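Local coordinates for protein AgaA (Rhizobium radiobacter, PDB 6HLX) that binds the opine agropinic acid in the periplasm as the substrate-binding protein of an ABC transporter, probably delivering it for import, at residues 37-40 and 44-47; 60-65 and 125-130. All blocks are in the same frame, centred on the assembly; numbering follows the deposited sequence.

Contact 1. Residues 37-40 and 44-47; sequences VNYG and KISP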
loop_
_atom_site.group_PDB
_atom_site.type_symbol
_atom_site.label_atom_id
_atom_site.label_comp_id
_atom_site.label_asym_id
_atom_site.label_seq_id
_atom_site.Cartn_x
_atom_site.Cartn_y
_atom_site.Cartn_z
ATOM N N VAL A 37 10.320 13.459 3.307
ATOM C CA VAL A 37 11.122 12.490 2.557
ATOM C C VAL A 37 10.169 11.640 1.713
ATOM O O VAL A 37 8.980 11.543 2.033
ATOM C CB VAL A 37 11.950 11.578 3.498
ATOM C CG1 VAL A 37 13.072 12.347 4.195
ATOM C CG2 VAL A 37 11.057 10.857 4.519
ATOM N N ASN A 38 10.687 11.037 0.653
ATOM C CA ASN A 38 9.919 10.070 -0.148
ATOM C C ASN A 38 10.923 9.087 -0.684
ATOM O O ASN A 38 12.105 9.428 -0.784
ATOM C CB ASN A 38 9.177 10.741 -1.287
ATOM C CG ASN A 38 7.971 11.520 -0.814
ATOM O OD1 ASN A 38 7.985 12.755 -0.779
ATOM N ND2 ASN A 38 6.901 10.816 -0.415
ATOM N N TYR A 39 10.475 7.867 -1.052
ATOM C CA TYR A 39 11.419 6.920 -1.634
ATOM C C TYR A 39 11.804 7.345 -3.051
ATOM O O TYR A 39 10.943 7.780 -3.822
ATOM C CB TYR A 39 10.763 5.536 -1.690
ATOM C CG TYR A 39 10.681 4.864 -0.336
ATOM C CD1 TYR A 39 11.820 4.352 0.283
ATOM C CD2 TYR A 39 9.461 4.717 0.317
ATOM C CE1 TYR A 39 11.738 3.679 1.504
ATOM C CE2 TYR A 39 9.370 4.062 1.548
ATOM C CZ TYR A 39 10.508 3.536 2.131
ATOM O OH TYR A 39 10.392 2.880 3.335
ATOM N N GLY A 40 13.076 7.167 -3.383
ATOM C CA GLY A 40 13.637 7.379 -4.713
ATOM C C GLY A 40 13.352 6.142 -5.554
ATOM O O GLY A 40 12.937 5.101 -5.017
ATOM N N LYS A 44 15.990 4.160 -2.223
ATOM C CA LYS A 44 16.661 4.867 -1.119
ATOM C C LYS A 44 15.721 6.004 -0.660
ATOM O O LYS A 44 14.965 6.526 -1.478
ATOM C CB LYS A 44 18.013 5.450 -1.576
ATOM C CG LYS A 44 19.019 4.410 -2.115
ATOM C CD LYS A 44 19.517 3.415 -1.055
ATOM C CE LYS A 44 20.226 2.228 -1.668
ATOM N NZ LYS A 44 20.512 1.171 -0.661
ATOM N N ILE A 45 15.789 6.397 0.616
ATOM C CA ILE A 45 15.008 7.526 1.117
ATOM C C ILE A 45 15.640 8.786 0.535
ATOM O O ILE A 45 16.855 8.959 0.601
ATOM C CB ILE A 45 14.956 7.567 2.665
ATOM C CG1 ILE A 45 14.054 6.422 3.250
ATOM C CG2 ILE A 45 14.527 8.955 3.177
ATOM C CD1 ILE A 45 12.544 6.624 3.163
ATOM N N SER A 46 14.810 9.636 -0.066
ATOM C CA SER A 46 15.235 10.878 -0.698
ATOM C C SER A 46 14.804 12.089 0.153
ATOM O O SER A 46 13.646 12.136 0.545
ATOM C CB SER A 46 14.618 10.974 -2.096
ATOM O OG SER A 46 14.895 12.220 -2.719
ATOM N N PRO A 47 15.702 13.071 0.421
ATOM C CA PRO A 47 15.275 14.284 1.142
ATOM C C PRO A 47 14.447 15.146 0.178
ATOM O O PRO A 47 14.932 15.598 -0.880
ATOM C CB PRO A 47 16.605 14.928 1.563
ATOM C CG PRO A 47 17.586 14.500 0.526
ATOM C CD PRO A 47 17.128 13.147 0.017
#
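Val-37 begins the antiparallel pairing of 37-39 with 45-47, facing Pro-47 in a non-hydrogen-bonded pair. Its CB lies 3.7 Å from CG2 of Ile-45, a diagonal contact on the face of the sheet where Ile-128 of helix 127-131 covers both side chains. Asn-38 and Ser-46 follow as the hydrogen-bonded pair: Asn-38 N donates to Ser-46 O over 3.2 Å, and Ser-46 N returns a shorter bond of 2.8 Å to Asn-38 O. Their polar ends turn to neighbours, Asn-38 OD1 to the backbone N of Gly-35 and Ser-46 OG to Glu-48. At Tyr-39 the ring lies under the methyl end of Ile-45, whose CD1 sits 3.8 Å from the ring centroid and 26° off its normal, a CH-pi contact displaced toward CE1. CG1 of Ile-45 is anti to its carbonyl carbon, and the bend at chi2 (-77°) brings CD1 over the ring. Past the last bridge, Gly-40 N bonds to Lys-44 O at 2.8 Å, at the mouth of the turn. Backbone bonds thus fix the register of this beta hairpin, while the side chain of Ile-45, touching both Val-37 and Tyr-39, adds apolar packing on the side that faces helix 127-131.

Contact 2. Residues 60-65 and 125-130; sequences KEFTFH and VAMIDY. With ZN (zinc ion), chain R.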
loop_
_atom_site.group_PDB
_atom_site.type_symbol
_atom_site.label_atom_id
_atom_site.label_comp_id
_atom_site.label_asym_id
_atom_site.label_seq_id
_atom_site.Cartn_x
_atom_site.Cartn_y
_atom_site.Cartn_z
ATOM N N LYS A 60 14.794 8.619 18.850
ATOM C CA LYS A 60 13.671 9.250 19.548
ATOM C C LYS A 60 13.480 10.726 19.184
ATOM O O LYS A 60 12.404 11.273 19.440
ATOM C CB LYS A 60 13.874 9.160 21.055
ATOM C CG LYS A 60 13.354 7.892 21.661
ATOM C CD LYS A 60 13.616 7.857 23.165
ATOM C CE LYS A 60 12.519 8.522 23.955
ATOM N NZ LYS A 60 12.680 8.214 25.399
ATOM N N GLU A 61 14.535 11.390 18.668
ATOM C CA GLU A 61 14.488 12.826 18.324
ATOM C C GLU A 61 14.889 13.007 16.871
ATOM O O GLU A 61 15.896 12.431 16.429
ATOM C CB GLU A 61 15.404 13.650 19.247
ATOM C CG GLU A 61 14.937 13.646 20.695
ATOM C CD GLU A 61 15.899 14.298 21.668
ATOM O OE1 GLU A 61 15.867 15.542 21.776
ATOM O OE2 GLU A 61 16.683 13.572 22.320
ATOM N N PHE A 62 14.105 13.805 16.129
ATOM C CA PHE A 62 14.300 13.990 14.688
ATOM C C PHE A 62 14.265 15.474 14.366
ATOM O O PHE A 62 13.335 16.164 14.792
ATOM C CB PHE A 62 13.163 13.265 13.924
ATOM C CG PHE A 62 13.114 11.760 14.134
ATOM C CD1 PHE A 62 12.642 11.217 15.333
ATOM C CD2 PHE A 62 13.532 10.887 13.135
ATOM C CE1 PHE A 62 12.679 9.837 15.559
ATOM C CE2 PHE A 62 13.551 9.504 13.355
ATOM C CZ PHE A 62 13.093 8.986 14.553
ATOM N N THR A 63 15.258 15.970 13.633
ATOM C CA THR A 63 15.243 17.381 13.213
ATOM C C THR A 63 15.198 17.401 11.713
ATOM O O THR A 63 16.034 16.767 11.079
ATOM C CB THR A 63 16.461 18.168 13.726
ATOM O OG1 THR A 63 16.468 18.126 15.145
ATOM C CG2 THR A 63 16.429 19.646 13.284
ATOM N N PHE A 64 14.275 18.175 11.147
ATOM C CA PHE A 64 14.170 18.337 9.693
ATOM C C PHE A 64 14.485 19.758 9.336
ATOM O O PHE A 64 13.872 20.683 9.895
ATOM C CB PHE A 64 12.762 17.986 9.194
ATOM C CG PHE A 64 12.426 16.542 9.484
ATOM C CD1 PHE A 64 12.725 15.545 8.561
ATOM C CD2 PHE A 64 11.843 16.177 10.695
ATOM C CE1 PHE A 64 12.476 14.201 8.853
ATOM C CE2 PHE A 64 11.587 14.832 10.986
ATOM C CZ PHE A 64 11.904 13.856 10.060
ATOM N N HIS A 65 15.451 19.942 8.426
ATOM C CA HIS A 65 15.815 21.266 7.926
ATOM C C HIS A 65 15.153 21.421 6.581
ATOM O O HIS A 65 15.468 20.685 5.644
ATOM C CB HIS A 65 17.328 21.416 7.872
ATOM C CG HIS A 65 17.914 21.510 9.238
ATOM N ND1 HIS A 65 17.734 22.637 10.024
ATOM C CD2 HIS A 65 18.646 20.607 9.933
ATOM C CE1 HIS A 65 18.394 22.399 11.148
ATOM N NE2 HIS A 65 18.956 21.197 11.133
ATOM N N VAL A 125 13.223 3.274 14.684
ATOM C CA VAL A 125 14.190 3.331 13.576
ATOM C C VAL A 125 13.420 3.346 12.208
ATOM O O VAL A 125 14.058 3.447 11.159
ATOM C CB VAL A 125 15.182 2.135 13.633
ATOM C CG1 VAL A 125 16.028 2.189 14.910
ATOM C CG2 VAL A 125 14.440 0.794 13.510
ATOM N N ALA A 126 12.074 3.196 12.230
ATOM C CA ALA A 126 11.246 3.174 11.009
ATOM C C ALA A 126 10.485 4.489 10.772
ATOM O O ALA A 126 9.765 4.600 9.782
ATOM C CB ALA A 126 10.262 2.024 11.081
ATOM N N MET A 127 10.591 5.457 11.700
ATOM C CA MET A 127 9.864 6.721 11.589
ATOM C C MET A 127 10.158 7.439 10.275
ATOM O O MET A 127 9.225 7.960 9.655
ATOM C CB MET A 127 10.149 7.628 12.798
ATOM C CG MET A 127 9.321 8.927 12.824
ATOM S SD MET A 127 7.529 8.652 12.663
ATOM C CE MET A 127 7.178 7.732 14.144
ATOM N N ILE A 128 11.445 7.500 9.852
ATOM C CA ILE A 128 11.753 8.181 8.577
ATOM C C ILE A 128 11.010 7.494 7.409
ATOM O O ILE A 128 10.416 8.166 6.549
ATOM C CB ILE A 128 13.291 8.260 8.331
ATOM C CG1 ILE A 128 13.976 9.190 9.363
ATOM C CG2 ILE A 128 13.622 8.714 6.909
ATOM C CD1 ILE A 128 13.626 10.699 9.243
ATOM N N ASP A 129 10.963 6.147 7.444
ATOM C CA ASP A 129 10.241 5.396 6.393
ATOM C C ASP A 129 8.738 5.709 6.413
ATOM O O ASP A 129 8.142 5.920 5.343
ATOM C CB ASP A 129 10.476 3.892 6.543
ATOM C CG ASP A 129 11.922 3.506 6.282
ATOM O OD1 ASP A 129 12.263 3.257 5.121
ATOM O OD2 ASP A 129 12.705 3.453 7.244
ATOM N N TYR A 130 8.123 5.790 7.607
ATOM C CA TYR A 130 6.690 6.122 7.686
ATOM C C TYR A 130 6.406 7.560 7.236
ATOM O O TYR A 130 5.331 7.826 6.691
ATOM C CB TYR A 130 6.083 5.799 9.059
ATOM C CG TYR A 130 5.843 4.308 9.237
ATOM C CD1 TYR A 130 4.923 3.627 8.438
ATOM C CD2 TYR A 130 6.497 3.588 10.236
ATOM C CE1 TYR A 130 4.678 2.263 8.610
ATOM C CE2 TYR A 130 6.249 2.224 10.425
ATOM C CZ TYR A 130 5.350 1.566 9.598
ATOM O OH TYR A 130 5.094 0.221 9.752
HETATM ZN ZN ZN R . 20.134 20.384 12.601
#
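Phe-62 lays one ring face against the side chain of Met-127, with CZ 3.7 Å from Met-127 CB. Met-127 CG stands 4.2 Å above the ring plane of Phe-62, not centred over the ring. CG is anti to the backbone N (chi1 -175°), and beyond it the chain carries the sulfur away from the strand, with SD farther from the ring plane. Ile-128 comes to the same ring from another direction: its CD1 approaches the edge, near the ring plane, at 3.9 Å from Phe-62 CD2. Ile-128 CD1 also meets the ring of Phe-64, 3.7 Å from its CZ and about as far from its CE1, so one isoleucine tip joins two residues of the strand. The contact is entirely apolar and buried, and Leu-118 and Leu-120 of strand 115-120 add to the packing around the two phenylalanines. On the other side of the strand, His-65 NE2 binds a zinc ion at 2.0 Å, a site that Glu-54 of the adjacent strand 45-55 shares. The arrangement is a helix packed on one face of an antiparallel sheet, here within a solute-binding protein of family 5, with the helix-facing side apolar and the reverse side bearing the metal site.

Both contacts belong to one five-stranded antiparallel sheet, in which strands 45-55 and 61-66 are neighbours, and both meet helix 127-131. Contact 1 lies at the sheet's outer strand, is only partly buried and joins residues close in sequence, chiefly through backbone hydrogen bonds. Contact 2 is fully buried, links parts of the chain 60 residues apart and relies on side-chain packing alone. Ile-128 ties them together: its CG2 lies 3.8 Å from Ile-45 CG2, while its other branch serves the phenylalanines of 60-65. A polar connection, a probable hydrogen bond of 2.6 Å between Tyr-39 OH and Asp-129 OD1, fastens the hairpin to the same helix.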